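PDB 3QTG: pyruvate kinase from Pyrobaculum aerophilum, which catalyses the final step of glycolysis, the transfer of a phosphoryl group from phosphoenolpyruvate to ADP to give pyruvate and ATP, and forms a homotetramer. Local coordinates for residues T17-T22 / W337-L342; A228-T233 / V251-D256; T288-S293 / D317-T322; S296-T301 / G328-A333; D307-A312 / M343-Q348. One frame throughout, in Å; residues are numbered along the deposited sequence.

Contact 1: T17-T22 / W337-L342; sequences TKRVAT and WLSRIL
Arg19 and Leu342 form the tight part of this contact, with Arg19 CG only 3.5 Å from Leu342 CD1 where the two side chains meet at a slant. Beyond CG, a bend at chi3 (-59°) sets NE, and the guanidinium beyond it meets Ser339 with its edge. Arg19 NH1 gives a hydrogen bond of 2.9 Å to Ser339 OG, the hydroxyl lying in the guanidinium plane. The N-H...O angle of this bond is 155°. Arg19 NE is held separately by a salt bridge to Asp43, which fixes the rotation of the group. A leucine in place of Arg19 would probably leave both Asp43 and the hydroxyl of Ser339 without their mate. Packing is looser at Leu338 and Thr17: Leu338 CD2 stands 4.1 Å from Arg19 CB, and Thr17 CB lies 4.0 Å from Leu342 CD1, the two side chains crossing at about a right angle. Strand and helix run nearly antiparallel, at 166°, with axes 9.4 Å apart. Such packing of the last helix of the barrel, 331-343, over the first strand, 18-22, is typical of the closing seam of a TIM barrel.

Contact 2: A228-T233 / V251-D256; sequences AVKIET and VVARGD
Glu232 and Asp256 lie side by side and point the same way, their carboxylate planes turned 69° apart. The aliphatic parts pack first: Glu232 CG is 3.8 Å from Asp256 CB and 3.7 Å from Ala253 CB. Beyond them the carboxylates come close, with Glu232 OE1 3.4 Å from Asp256 OD2, two acceptors of like charge. The other oxygen, Glu232 OE2, accepts a hydrogen bond from Leu204 N. Lys230 runs alongside Val251 in the same sense, CG to CB 4.1 Å, then bends through chi2, chi3 and chi4. Its NZ makes a salt bridge to Asp80, bonds to Ser203 OG and reaches Glu232 OE1 in a long salt bridge of 3.8 Å.

The parallel strands 228-231 and 251-253 of the barrel supply the frame. Ile231 N donates almost straight to Val251 O, at 2.8 Å and 171°; Val251 N bonds to Val229 O; the bond from Ala253 N to Ile231 O is weak.

An alanine in place of Glu232 removes CG and the carboxylate, and would probably open a gap beside Ala253 CB and leave Leu204 N without its acceptor. As in related pyruvate kinases, Glu232 and Asp256 probably bind magnesium and Lys230 probably stabilises the transition state. Two carboxylates this close would be expected to repel each other, which is consistent with a site made to share a divalent cation.

Contact 3: T288-S293 / D317-T322; sequences TQLLDS and DSLWLT
Thr288 and Thr322 share one rotamer, with OG1 set between the backbone N and the carbonyl carbon (chi1 80° and 52°), and this puts both CG2 methyls anti to their carbonyl carbons, where they meet at 3.8 Å from Thr288 CG2 to Thr322 CG2. The contact lies at the C-terminal mouth of the TIM barrel, where the loop after strand 284-287 passes the end of strand 318-321, the touching parts running nearly perpendicular. Thr322 OG1 also stands 3.6 Å from Thr288 CA. Thr288 OG1, by contrast, is engaged by the backbone N of Gly255; both residues probably bind substrate, as in relatives, and the bond ties the loop after strand 284-287 to the short helix 254-257.

The strand pairing fades out here. Thr288 N reaches Trp320 O at 3.3 Å, a weak hydrogen bond although straight at 168°. On the helix-facing side Leu319 and Leu321 meet Leu290 and Leu291: Leu290 CD1 lies 3.9 Å from Leu319 CB, while Leu321 CD2 is approached by two neighbours, Leu290 CB at 4.2 Å and Leu291 CD1 at 4.1 Å, the second pair crossing at a slant. The loop backbone has its own hold, since Leu290 N and Leu291 N both bond to Glu324 OE2. Leu290 CD1 further rests on the strand's backbone, 3.4 Å from Trp320 O.

Contact 4: S296-T301 / G328-A333; sequences SSPIPT and GKYPLA
Ser297 OG donates a hydrogen bond of 2.9 Å to Ile299 O, in the plane of that carbonyl and on a lone pair (C=O...O angle 130°). The bond ties the loop 296-301 to itself just where it meets Tyr330: the carbonyl carbon of Ser297, one bond before Pro298, comes to 3.5 Å from Tyr330 CD2.

Pro298 and Tyr330 lie side by side and point the same way, Tyr330 CG being placed beside the proline by its position anti to the carbonyl carbon (chi1 -55°). The proline covers one face of the phenol ring, and Pro298 CB makes a CH-pi contact, 4.0 Å from the ring centroid and 18° off the ring normal. Pro298 N sits over the same face, 3.7 Å above the plane and nearer the rim. Across the ring, the opposite face carries the CG of Lys329, so the ring is sandwiched between the proline and the Lys329 methylene, which fixes its rotation. At its edge, near the plane, Ser296 O lies 3.7 Å from Tyr330 CE2.

In the TIM barrel this is a surface meeting of the loop 296-301 with the start of helix 331-343. The loop leads into helix 302-313, whose first turn is N-capped by Thr301 through OG1 to the backbone N of Glu304, and Tyr330 occupies the N-cap position of helix 331-343. In the first turn of that helix, Ala333 turns its methyl to the loop, with Ala333 CB 3.5 Å from Pro298 O and 4.4 Å from Pro298 CB. Ile299 and Pro300 carry the packing on to Trp337 of the same helix, and Ile299 also touches Leu263 of the second subunit.

Contact 5: D307-A312 / M343-Q348; sequences DVFTTA and MNVEYQ
Phe309 reaches from helix 302-313 to the chain around Val345, the two side chains sliding past each other in opposite directions. From CB the chain continues with CG anti to the backbone N (chi1 180°), and ring atom CD1 comes to 3.9 Å from Val345 CG2. The next atom, CE1, meets two backbone groups: Phe309 CE1 is 3.5 Å from Val345 CA and equally far from Asn344 O, which lies at the ring edge in its plane. At the tip, Phe309 CZ approaches Glu346 N at 3.8 Å.

One turn further along the helix, Ala312 CB touches the same methyl, Val345 CG2, at 3.8 Å. Its carbonyl faces an aromatic edge, Ala312 O lying 3.2 Å from Tyr347 CE1 near the ring plane, while Val345 CG1 sits over a face of that ring. Tyr347 OH bonds to Thr17 OG1. At the subunit interface, Glu346 makes a salt bridge to Arg271 of the second subunit and Asn344 ND2 bonds to Asp264 there. No hydrogen bond joins the two segments directly; ring-edge and methyl contacts do, and Ser313, next along, adds bonds to Glu346 O and Gln348. Together they join the seventh helix of the TIM barrel to the chain leaving its eighth.

Contacts 1, 2 and 3 all reach the eight-stranded parallel barrel. Contact 1 joins its first strand to its last helix, and along the chain contacts 2, 3 and 4 are nested within the loop it closes. Contact 2 closes before contact 3 opens, while contacts 3, 4 and 5 interleave. Contact 3 lies 8 Å from contact 1, centre to centre, because strands 18-22 and 318-321 are neighbours; contact 2 is 18 Å from contact 1 but touches contact 3 at the barrel mouth. Contacts 1 and 4 share helix 331-343. Contact 5 crosses contact 1 in chain order, and a salt bridge from Arg254 to Asp307 ties it to contact 2. Packing thus runs from active site to subunit interface.

Contact 1: T17-T22 / W337-L342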
# COMPACT_ATOMS: atom_id res chain seq x y z
N THR A 17 -28.68 -0.98 0.88
CA THR A 17 -29.16 -2.02 1.79
C THR A 17 -30.62 -2.32 1.49
O THR A 17 -31.45 -1.42 1.41
CB THR A 17 -29.04 -1.59 3.25
OG1 THR A 17 -27.74 -1.05 3.49
CG2 THR A 17 -29.28 -2.78 4.18
N LYS A 18 -30.92 -3.60 1.30
CA LYS A 18 -32.27 -4.03 0.97
C LYS A 18 -33.11 -4.33 2.22
O LYS A 18 -32.59 -4.70 3.27
CB LYS A 18 -32.23 -5.22 -0.01
CG LYS A 18 -31.46 -4.92 -1.31
CD LYS A 18 -31.99 -3.66 -1.98
CE LYS A 18 -31.32 -3.39 -3.30
NZ LYS A 18 -31.49 -4.58 -4.16
N ARG A 19 -34.42 -4.15 2.07
CA ARG A 19 -35.35 -4.13 3.20
C ARG A 19 -36.32 -5.29 3.02
O ARG A 19 -37.04 -5.37 2.02
CB ARG A 19 -36.12 -2.79 3.21
CG ARG A 19 -35.23 -1.52 3.22
CD ARG A 19 -35.90 -0.31 2.54
NE ARG A 19 -36.23 -0.61 1.14
CZ ARG A 19 -36.85 0.21 0.29
NH1 ARG A 19 -37.24 1.42 0.65
NH2 ARG A 19 -37.07 -0.20 -0.95
N VAL A 20 -36.29 -6.22 3.98
CA VAL A 20 -37.17 -7.38 3.98
C VAL A 20 -38.13 -7.32 5.18
O VAL A 20 -37.70 -7.06 6.31
CB VAL A 20 -36.36 -8.71 3.97
CG1 VAL A 20 -37.25 -9.92 4.34
CG2 VAL A 20 -35.70 -8.91 2.63
N ALA A 21 -39.42 -7.53 4.93
CA ALA A 21 -40.43 -7.60 6.01
C ALA A 21 -41.11 -8.96 6.03
O ALA A 21 -41.32 -9.56 4.98
CB ALA A 21 -41.47 -6.51 5.88
N THR A 22 -41.44 -9.43 7.23
CA THR A 22 -42.21 -10.65 7.40
C THR A 22 -43.71 -10.36 7.40
O THR A 22 -44.19 -9.44 8.05
CB THR A 22 -41.84 -11.39 8.69
OG1 THR A 22 -40.45 -11.77 8.63
CG2 THR A 22 -42.72 -12.64 8.89
N TRP A 337 -39.62 3.43 9.32
CA TRP A 337 -38.41 3.73 10.09
C TRP A 337 -37.15 2.99 9.62
O TRP A 337 -36.06 3.56 9.61
CB TRP A 337 -38.64 3.51 11.58
CG TRP A 337 -39.12 4.75 12.25
CD1 TRP A 337 -40.41 5.05 12.60
CD2 TRP A 337 -38.33 5.88 12.63
NE1 TRP A 337 -40.47 6.28 13.19
CE2 TRP A 337 -39.21 6.82 13.22
CE3 TRP A 337 -36.96 6.18 12.55
CZ2 TRP A 337 -38.76 8.05 13.72
CZ3 TRP A 337 -36.52 7.41 13.04
CH2 TRP A 337 -37.42 8.33 13.62
N LEU A 338 -37.30 1.72 9.23
CA LEU A 338 -36.20 0.96 8.61
C LEU A 338 -35.58 1.70 7.41
O LEU A 338 -34.36 1.94 7.35
CB LEU A 338 -36.66 -0.44 8.18
CG LEU A 338 -35.50 -1.29 7.65
CD1 LEU A 338 -34.32 -1.36 8.67
CD2 LEU A 338 -35.97 -2.70 7.26
N SER A 339 -36.45 2.06 6.47
CA SER A 339 -36.08 2.70 5.21
C SER A 339 -35.48 4.09 5.42
O SER A 339 -34.50 4.47 4.76
CB SER A 339 -37.33 2.79 4.33
OG SER A 339 -36.99 3.04 2.99
N ARG A 340 -36.07 4.84 6.35
CA ARG A 340 -35.60 6.17 6.73
C ARG A 340 -34.17 6.12 7.32
O ARG A 340 -33.32 6.90 6.91
CB ARG A 340 -36.57 6.76 7.75
CG ARG A 340 -36.34 8.22 8.08
CD ARG A 340 -37.26 8.66 9.22
NE ARG A 340 -38.59 8.02 9.16
CZ ARG A 340 -39.69 8.52 9.73
NH1 ARG A 340 -39.63 9.68 10.39
NH2 ARG A 340 -40.86 7.88 9.62
N ILE A 341 -33.93 5.21 8.26
CA ILE A 341 -32.58 5.02 8.85
C ILE A 341 -31.54 4.68 7.79
O ILE A 341 -30.42 5.19 7.84
CB ILE A 341 -32.55 3.92 9.95
CG1 ILE A 341 -33.40 4.33 11.16
CG2 ILE A 341 -31.06 3.61 10.38
CD1 ILE A 341 -33.82 3.18 12.08
N LEU A 342 -31.91 3.82 6.84
CA LEU A 342 -31.01 3.37 5.79
C LEU A 342 -30.57 4.52 4.88
O LEU A 342 -29.42 4.57 4.43
CB LEU A 342 -31.62 2.21 4.98
CG LEU A 342 -31.83 0.91 5.77
CD1 LEU A 342 -32.40 -0.22 4.91
CD2 LEU A 342 -30.55 0.47 6.45

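Contact 2: A228-T233 / V251-D256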
# COMPACT_ATOMS: atom_id res chain seq x y z
N ALA A 228 -31.12 -20.02 1.30
CA ALA A 228 -30.60 -19.11 2.31
C ALA A 228 -30.35 -19.90 3.59
O ALA A 228 -31.23 -20.64 4.06
CB ALA A 228 -31.57 -17.96 2.54
N VAL A 229 -29.13 -19.80 4.12
CA VAL A 229 -28.73 -20.58 5.28
C VAL A 229 -28.62 -19.70 6.51
O VAL A 229 -27.79 -18.80 6.57
CB VAL A 229 -27.42 -21.33 5.04
CG1 VAL A 229 -26.94 -22.08 6.32
CG2 VAL A 229 -27.55 -22.29 3.83
N LYS A 230 -29.48 -19.96 7.49
CA LYS A 230 -29.47 -19.24 8.76
C LYS A 230 -28.38 -19.76 9.66
O LYS A 230 -28.19 -20.96 9.78
CB LYS A 230 -30.82 -19.33 9.46
CG LYS A 230 -31.96 -18.92 8.55
CD LYS A 230 -32.99 -18.08 9.28
CE LYS A 230 -33.79 -18.91 10.27
NZ LYS A 230 -34.66 -19.87 9.55
N ILE A 231 -27.63 -18.84 10.26
CA ILE A 231 -26.62 -19.19 11.24
C ILE A 231 -27.25 -18.91 12.61
O ILE A 231 -27.45 -17.74 12.99
CB ILE A 231 -25.30 -18.42 11.00
CG1 ILE A 231 -24.87 -18.54 9.52
CG2 ILE A 231 -24.20 -18.91 11.93
CD1 ILE A 231 -24.43 -19.94 9.05
N GLU A 232 -27.59 -19.99 13.32
CA GLU A 232 -28.49 -19.95 14.47
C GLU A 232 -27.84 -20.51 15.73
O GLU A 232 -28.35 -20.31 16.83
CB GLU A 232 -29.77 -20.76 14.19
CG GLU A 232 -30.80 -20.07 13.34
CD GLU A 232 -31.75 -21.06 12.67
OE1 GLU A 232 -32.98 -20.89 12.80
OE2 GLU A 232 -31.28 -22.01 12.02
N THR A 233 -26.73 -21.22 15.59
CA THR A 233 -26.18 -21.95 16.72
C THR A 233 -24.68 -21.89 16.78
O THR A 233 -24.00 -21.56 15.81
CB THR A 233 -26.54 -23.44 16.67
OG1 THR A 233 -25.85 -24.06 15.58
CG2 THR A 233 -28.06 -23.67 16.56
N VAL A 251 -27.70 -15.79 6.49
CA VAL A 251 -28.58 -15.02 7.39
C VAL A 251 -28.08 -15.12 8.84
O VAL A 251 -27.93 -16.23 9.37
CB VAL A 251 -30.04 -15.52 7.30
CG1 VAL A 251 -31.00 -14.57 8.03
CG2 VAL A 251 -30.47 -15.65 5.84
N VAL A 252 -27.78 -13.98 9.46
CA VAL A 252 -27.52 -13.91 10.90
C VAL A 252 -28.89 -13.84 11.62
O VAL A 252 -29.60 -12.83 11.56
CB VAL A 252 -26.63 -12.68 11.30
CG1 VAL A 252 -26.37 -12.63 12.82
CG2 VAL A 252 -25.32 -12.68 10.54
N ALA A 253 -29.26 -14.95 12.25
CA ALA A 253 -30.55 -15.05 12.96
C ALA A 253 -30.27 -14.72 14.41
O ALA A 253 -29.89 -15.60 15.20
CB ALA A 253 -31.19 -16.47 12.78
N ARG A 254 -30.39 -13.43 14.73
CA ARG A 254 -30.00 -12.85 16.02
C ARG A 254 -30.75 -13.43 17.21
O ARG A 254 -30.14 -13.76 18.23
CB ARG A 254 -30.24 -11.35 16.03
CG ARG A 254 -29.26 -10.52 15.21
CD ARG A 254 -29.72 -9.10 15.34
NE ARG A 254 -28.60 -8.20 15.25
CZ ARG A 254 -28.67 -6.92 15.56
NH1 ARG A 254 -29.81 -6.40 15.99
NH2 ARG A 254 -27.60 -6.17 15.42
N GLY A 255 -32.08 -13.50 17.10
CA GLY A 255 -32.90 -14.06 18.17
C GLY A 255 -32.42 -15.45 18.56
O GLY A 255 -32.13 -15.71 19.72
N ASP A 256 -32.26 -16.32 17.58
CA ASP A 256 -31.81 -17.69 17.84
C ASP A 256 -30.39 -17.82 18.37
O ASP A 256 -30.12 -18.63 19.27
CB ASP A 256 -32.02 -18.52 16.58
CG ASP A 256 -33.51 -18.70 16.26
OD1 ASP A 256 -34.27 -19.04 17.20
OD2 ASP A 256 -33.93 -18.50 15.08

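Contact 3: T288-S293 / D317-T322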
# COMPACT_ATOMS: atom_id res chain seq x y z
N THR A 288 -34.06 -10.33 12.63
CA THR A 288 -34.67 -10.36 13.99
C THR A 288 -34.02 -9.35 14.92
O THR A 288 -32.81 -9.08 14.81
CB THR A 288 -34.64 -11.78 14.66
OG1 THR A 288 -33.34 -12.03 15.21
CG2 THR A 288 -34.99 -12.88 13.69
N GLN A 289 -34.81 -8.78 15.83
CA GLN A 289 -34.29 -7.89 16.87
C GLN A 289 -33.62 -6.65 16.27
O GLN A 289 -32.52 -6.24 16.71
CB GLN A 289 -33.25 -8.62 17.74
CG GLN A 289 -33.72 -9.92 18.38
CD GLN A 289 -34.38 -9.70 19.71
OE1 GLN A 289 -34.08 -8.72 20.42
NE2 GLN A 289 -35.28 -10.61 20.07
N LEU A 290 -34.25 -6.07 15.25
CA LEU A 290 -33.74 -4.83 14.69
C LEU A 290 -34.52 -3.63 15.23
O LEU A 290 -33.92 -2.64 15.67
CB LEU A 290 -33.73 -4.88 13.16
CG LEU A 290 -32.73 -5.88 12.55
CD1 LEU A 290 -33.12 -6.20 11.13
CD2 LEU A 290 -31.26 -5.42 12.65
N LEU A 291 -35.85 -3.72 15.17
CA LEU A 291 -36.73 -2.64 15.62
C LEU A 291 -37.77 -3.21 16.57
O LEU A 291 -38.96 -2.89 16.51
CB LEU A 291 -37.38 -1.93 14.42
CG LEU A 291 -36.43 -1.25 13.41
CD1 LEU A 291 -37.18 -0.75 12.18
CD2 LEU A 291 -35.67 -0.09 14.06
N ASP A 292 -37.29 -4.05 17.48
CA ASP A 292 -38.14 -4.83 18.35
C ASP A 292 -39.13 -4.03 19.21
O ASP A 292 -40.29 -4.42 19.32
CB ASP A 292 -37.30 -5.78 19.21
CG ASP A 292 -37.94 -7.13 19.35
OD1 ASP A 292 -38.30 -7.74 18.30
OD2 ASP A 292 -38.11 -7.58 20.51
N SER A 293 -38.68 -2.91 19.79
CA SER A 293 -39.57 -2.08 20.60
C SER A 293 -40.80 -1.61 19.81
O SER A 293 -41.82 -1.23 20.40
CB SER A 293 -38.82 -0.87 21.17
OG SER A 293 -38.69 0.14 20.19
N ASP A 317 -26.17 -7.10 2.67
CA ASP A 317 -27.08 -6.94 1.53
C ASP A 317 -28.48 -6.53 1.96
O ASP A 317 -29.14 -5.76 1.26
CB ASP A 317 -27.25 -8.24 0.73
CG ASP A 317 -25.98 -8.73 0.08
OD1 ASP A 317 -25.88 -8.66 -1.17
OD2 ASP A 317 -25.11 -9.23 0.82
N SER A 318 -28.96 -7.10 3.06
CA SER A 318 -30.34 -6.86 3.54
C SER A 318 -30.53 -6.94 5.06
O SER A 318 -29.71 -7.54 5.79
CB SER A 318 -31.35 -7.76 2.81
OG SER A 318 -30.99 -9.13 2.90
N LEU A 319 -31.63 -6.33 5.52
CA LEU A 319 -32.10 -6.39 6.91
C LEU A 319 -33.54 -6.89 6.91
O LEU A 319 -34.37 -6.42 6.13
CB LEU A 319 -32.00 -5.03 7.63
CG LEU A 319 -30.61 -4.33 7.71
CD1 LEU A 319 -30.75 -2.89 8.17
CD2 LEU A 319 -29.62 -5.04 8.62
N TRP A 320 -33.82 -7.87 7.77
CA TRP A 320 -35.11 -8.55 7.76
C TRP A 320 -35.85 -8.24 9.05
O TRP A 320 -35.39 -8.59 10.13
CB TRP A 320 -34.90 -10.06 7.66
CG TRP A 320 -34.24 -10.56 6.39
CD1 TRP A 320 -33.59 -9.83 5.44
CD2 TRP A 320 -34.18 -11.93 5.96
NE1 TRP A 320 -33.14 -10.65 4.43
CE2 TRP A 320 -33.50 -11.94 4.73
CE3 TRP A 320 -34.67 -13.14 6.48
CZ2 TRP A 320 -33.26 -13.13 4.01
CZ3 TRP A 320 -34.43 -14.31 5.77
CH2 TRP A 320 -33.72 -14.30 4.55
N LEU A 321 -36.98 -7.57 8.95
CA LEU A 321 -37.89 -7.41 10.08
C LEU A 321 -38.73 -8.66 10.24
O LEU A 321 -39.20 -9.24 9.25
CB LEU A 321 -38.79 -6.19 9.88
CG LEU A 321 -38.12 -4.84 9.64
CD1 LEU A 321 -39.14 -3.70 9.54
CD2 LEU A 321 -37.08 -4.54 10.72
N THR A 322 -38.94 -9.09 11.48
CA THR A 322 -39.74 -10.28 11.74
C THR A 322 -41.03 -9.92 12.50
O THR A 322 -42.00 -9.52 11.86
CB THR A 322 -38.91 -11.43 12.37
OG1 THR A 322 -38.20 -10.94 13.51
CG2 THR A 322 -37.89 -11.93 11.35

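Contact 4: S296-T301 / G328-A333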
# COMPACT_ATOMS: atom_id res chain seq x y z
N SER A 296 -44.76 -2.37 20.01
CA SER A 296 -45.61 -1.61 20.94
C SER A 296 -45.57 -0.11 20.74
O SER A 296 -46.34 0.60 21.37
CB SER A 296 -45.22 -1.92 22.38
OG SER A 296 -45.48 -3.27 22.67
N SER A 297 -44.67 0.37 19.91
CA SER A 297 -44.45 1.81 19.77
C SER A 297 -44.30 2.16 18.31
O SER A 297 -43.73 1.37 17.56
CB SER A 297 -43.21 2.23 20.55
OG SER A 297 -42.93 3.60 20.35
N PRO A 298 -44.83 3.32 17.88
CA PRO A 298 -44.67 3.71 16.48
C PRO A 298 -43.31 4.38 16.19
O PRO A 298 -43.04 4.76 15.04
CB PRO A 298 -45.82 4.71 16.27
CG PRO A 298 -46.01 5.34 17.63
CD PRO A 298 -45.62 4.31 18.65
N ILE A 299 -42.50 4.55 17.23
CA ILE A 299 -41.14 5.11 17.11
C ILE A 299 -40.15 4.14 17.77
O ILE A 299 -40.44 3.59 18.83
CB ILE A 299 -41.01 6.50 17.79
CG1 ILE A 299 -42.21 7.42 17.49
CG2 ILE A 299 -39.69 7.17 17.43
CD1 ILE A 299 -42.38 7.82 16.03
N PRO A 300 -38.98 3.91 17.14
CA PRO A 300 -38.03 3.05 17.83
C PRO A 300 -37.23 3.84 18.89
O PRO A 300 -37.26 5.08 18.92
CB PRO A 300 -37.12 2.58 16.69
CG PRO A 300 -37.09 3.74 15.76
CD PRO A 300 -38.46 4.36 15.83
N THR A 301 -36.53 3.11 19.75
CA THR A 301 -35.59 3.72 20.69
C THR A 301 -34.34 4.18 19.93
O THR A 301 -34.04 3.67 18.84
CB THR A 301 -35.18 2.74 21.79
OG1 THR A 301 -34.20 1.84 21.27
CG2 THR A 301 -36.41 1.94 22.36
N GLY A 328 -46.78 -7.31 15.29
CA GLY A 328 -46.76 -6.04 16.00
C GLY A 328 -47.86 -5.05 15.64
O GLY A 328 -48.62 -5.25 14.69
N LYS A 329 -47.93 -3.98 16.41
CA LYS A 329 -49.03 -3.05 16.34
C LYS A 329 -48.83 -1.98 15.27
O LYS A 329 -49.79 -1.30 14.86
CB LYS A 329 -49.26 -2.43 17.73
CG LYS A 329 -50.51 -1.57 17.83
CD LYS A 329 -51.05 -1.52 19.26
CE LYS A 329 -51.82 -0.22 19.51
NZ LYS A 329 -52.37 0.37 18.25
N TYR A 330 -47.59 -1.82 14.81
CA TYR A 330 -47.26 -0.76 13.84
C TYR A 330 -46.43 -1.25 12.64
O TYR A 330 -45.35 -0.71 12.39
CB TYR A 330 -46.56 0.41 14.56
CG TYR A 330 -47.35 0.95 15.71
CD1 TYR A 330 -48.34 1.92 15.50
CD2 TYR A 330 -47.14 0.50 17.01
CE1 TYR A 330 -49.09 2.43 16.56
CE2 TYR A 330 -47.89 0.99 18.08
CZ TYR A 330 -48.87 1.95 17.84
OH TYR A 330 -49.63 2.46 18.88
N PRO A 331 -46.94 -2.25 11.88
CA PRO A 331 -46.17 -2.79 10.76
C PRO A 331 -45.66 -1.73 9.78
O PRO A 331 -44.51 -1.83 9.34
CB PRO A 331 -47.16 -3.74 10.06
CG PRO A 331 -48.50 -3.40 10.61
CD PRO A 331 -48.24 -2.93 12.01
N LEU A 332 -46.49 -0.73 9.48
CA LEU A 332 -46.12 0.36 8.58
C LEU A 332 -45.05 1.29 9.15
O LEU A 332 -44.14 1.66 8.44
CB LEU A 332 -47.34 1.17 8.11
CG LEU A 332 -47.05 2.39 7.21
CD1 LEU A 332 -46.35 2.01 5.90
CD2 LEU A 332 -48.32 3.21 6.91
N ALA A 333 -45.19 1.70 10.40
CA ALA A 333 -44.18 2.55 11.03
C ALA A 333 -42.83 1.85 11.05
O ALA A 333 -41.80 2.48 10.88
CB ALA A 333 -44.59 2.92 12.44

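Contact 5: D307-A312 / M343-Q348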
# COMPACT_ATOMS: atom_id res chain seq x y z
N ASP A 307 -28.21 0.72 16.31
CA ASP A 307 -28.05 -0.71 15.95
C ASP A 307 -28.26 -0.97 14.44
O ASP A 307 -27.39 -1.53 13.77
CB ASP A 307 -29.01 -1.56 16.79
CG ASP A 307 -28.74 -3.07 16.71
OD1 ASP A 307 -27.69 -3.49 16.16
OD2 ASP A 307 -29.59 -3.83 17.22
N VAL A 308 -29.39 -0.52 13.91
CA VAL A 308 -29.69 -0.63 12.48
C VAL A 308 -28.65 0.14 11.65
O VAL A 308 -28.18 -0.35 10.61
CB VAL A 308 -31.11 -0.08 12.14
CG1 VAL A 308 -31.38 -0.09 10.60
CG2 VAL A 308 -32.18 -0.87 12.87
N PHE A 309 -28.32 1.36 12.10
CA PHE A 309 -27.38 2.19 11.38
C PHE A 309 -26.04 1.44 11.26
O PHE A 309 -25.53 1.29 10.18
CB PHE A 309 -27.22 3.56 12.04
CG PHE A 309 -26.24 4.47 11.33
CD1 PHE A 309 -26.69 5.36 10.35
CD2 PHE A 309 -24.88 4.41 11.61
CE1 PHE A 309 -25.79 6.19 9.69
CE2 PHE A 309 -23.97 5.23 10.94
CZ PHE A 309 -24.42 6.12 9.99
N THR A 310 -25.51 0.93 12.36
CA THR A 310 -24.19 0.28 12.33
C THR A 310 -24.17 -1.12 11.67
O THR A 310 -23.21 -1.48 10.99
CB THR A 310 -23.55 0.23 13.73
OG1 THR A 310 -24.45 -0.40 14.64
CG2 THR A 310 -23.27 1.63 14.24
N THR A 311 -25.23 -1.89 11.85
CA THR A 311 -25.37 -3.16 11.12
C THR A 311 -25.35 -2.93 9.59
O THR A 311 -24.59 -3.60 8.88
CB THR A 311 -26.65 -3.91 11.58
OG1 THR A 311 -26.51 -4.23 12.98
CG2 THR A 311 -26.87 -5.19 10.80
N ALA A 312 -26.15 -1.97 9.11
CA ALA A 312 -26.14 -1.61 7.69
C ALA A 312 -24.78 -1.10 7.17
O ALA A 312 -24.39 -1.44 6.05
CB ALA A 312 -27.26 -0.60 7.36
N MET A 343 -31.50 5.44 4.62
CA MET A 343 -31.21 6.61 3.80
C MET A 343 -30.13 7.49 4.42
O MET A 343 -29.52 8.30 3.74
CB MET A 343 -32.49 7.41 3.51
CG MET A 343 -33.44 6.65 2.59
SD MET A 343 -34.92 7.56 2.13
CE MET A 343 -35.67 6.38 0.98
N ASN A 344 -29.89 7.31 5.71
CA ASN A 344 -28.85 8.06 6.42
C ASN A 344 -27.50 7.37 6.48
O ASN A 344 -26.51 8.01 6.84
CB ASN A 344 -29.31 8.38 7.84
CG ASN A 344 -30.42 9.39 7.88
OD1 ASN A 344 -30.18 10.61 7.82
ND2 ASN A 344 -31.66 8.90 7.96
N VAL A 345 -27.46 6.08 6.15
CA VAL A 345 -26.25 5.27 6.35
C VAL A 345 -25.03 5.75 5.54
O VAL A 345 -25.13 6.05 4.37
CB VAL A 345 -26.51 3.75 6.14
CG1 VAL A 345 -25.23 2.94 6.25
CG2 VAL A 345 -27.50 3.23 7.19
N GLU A 346 -23.88 5.86 6.19
CA GLU A 346 -22.63 5.93 5.44
C GLU A 346 -21.88 4.64 5.72
O GLU A 346 -21.79 4.19 6.86
CB GLU A 346 -21.82 7.20 5.73
CG GLU A 346 -21.07 7.23 7.05
CD GLU A 346 -20.19 8.49 7.22
OE1 GLU A 346 -20.65 9.60 6.85
OE2 GLU A 346 -19.04 8.36 7.73
N TYR A 347 -21.39 4.04 4.66
CA TYR A 347 -20.91 2.68 4.70
C TYR A 347 -19.43 2.66 5.00
O TYR A 347 -18.67 3.44 4.44
CB TYR A 347 -21.20 1.97 3.38
CG TYR A 347 -22.68 1.77 3.16
CD1 TYR A 347 -23.35 0.71 3.78
CD2 TYR A 347 -23.42 2.65 2.37
CE1 TYR A 347 -24.72 0.54 3.62
CE2 TYR A 347 -24.81 2.47 2.20
CZ TYR A 347 -25.44 1.41 2.82
OH TYR A 347 -26.79 1.20 2.67
N GLN A 348 -19.03 1.78 5.89
CA GLN A 348 -17.62 1.67 6.20
C GLN A 348 -16.98 0.59 5.36
O GLN A 348 -17.38 -0.56 5.45
CB GLN A 348 -17.39 1.46 7.69
CG GLN A 348 -17.09 2.77 8.39
CD GLN A 348 -17.23 2.68 9.91
OE1 GLN A 348 -16.40 3.24 10.64
NE2 GLN A 348 -18.27 1.98 10.38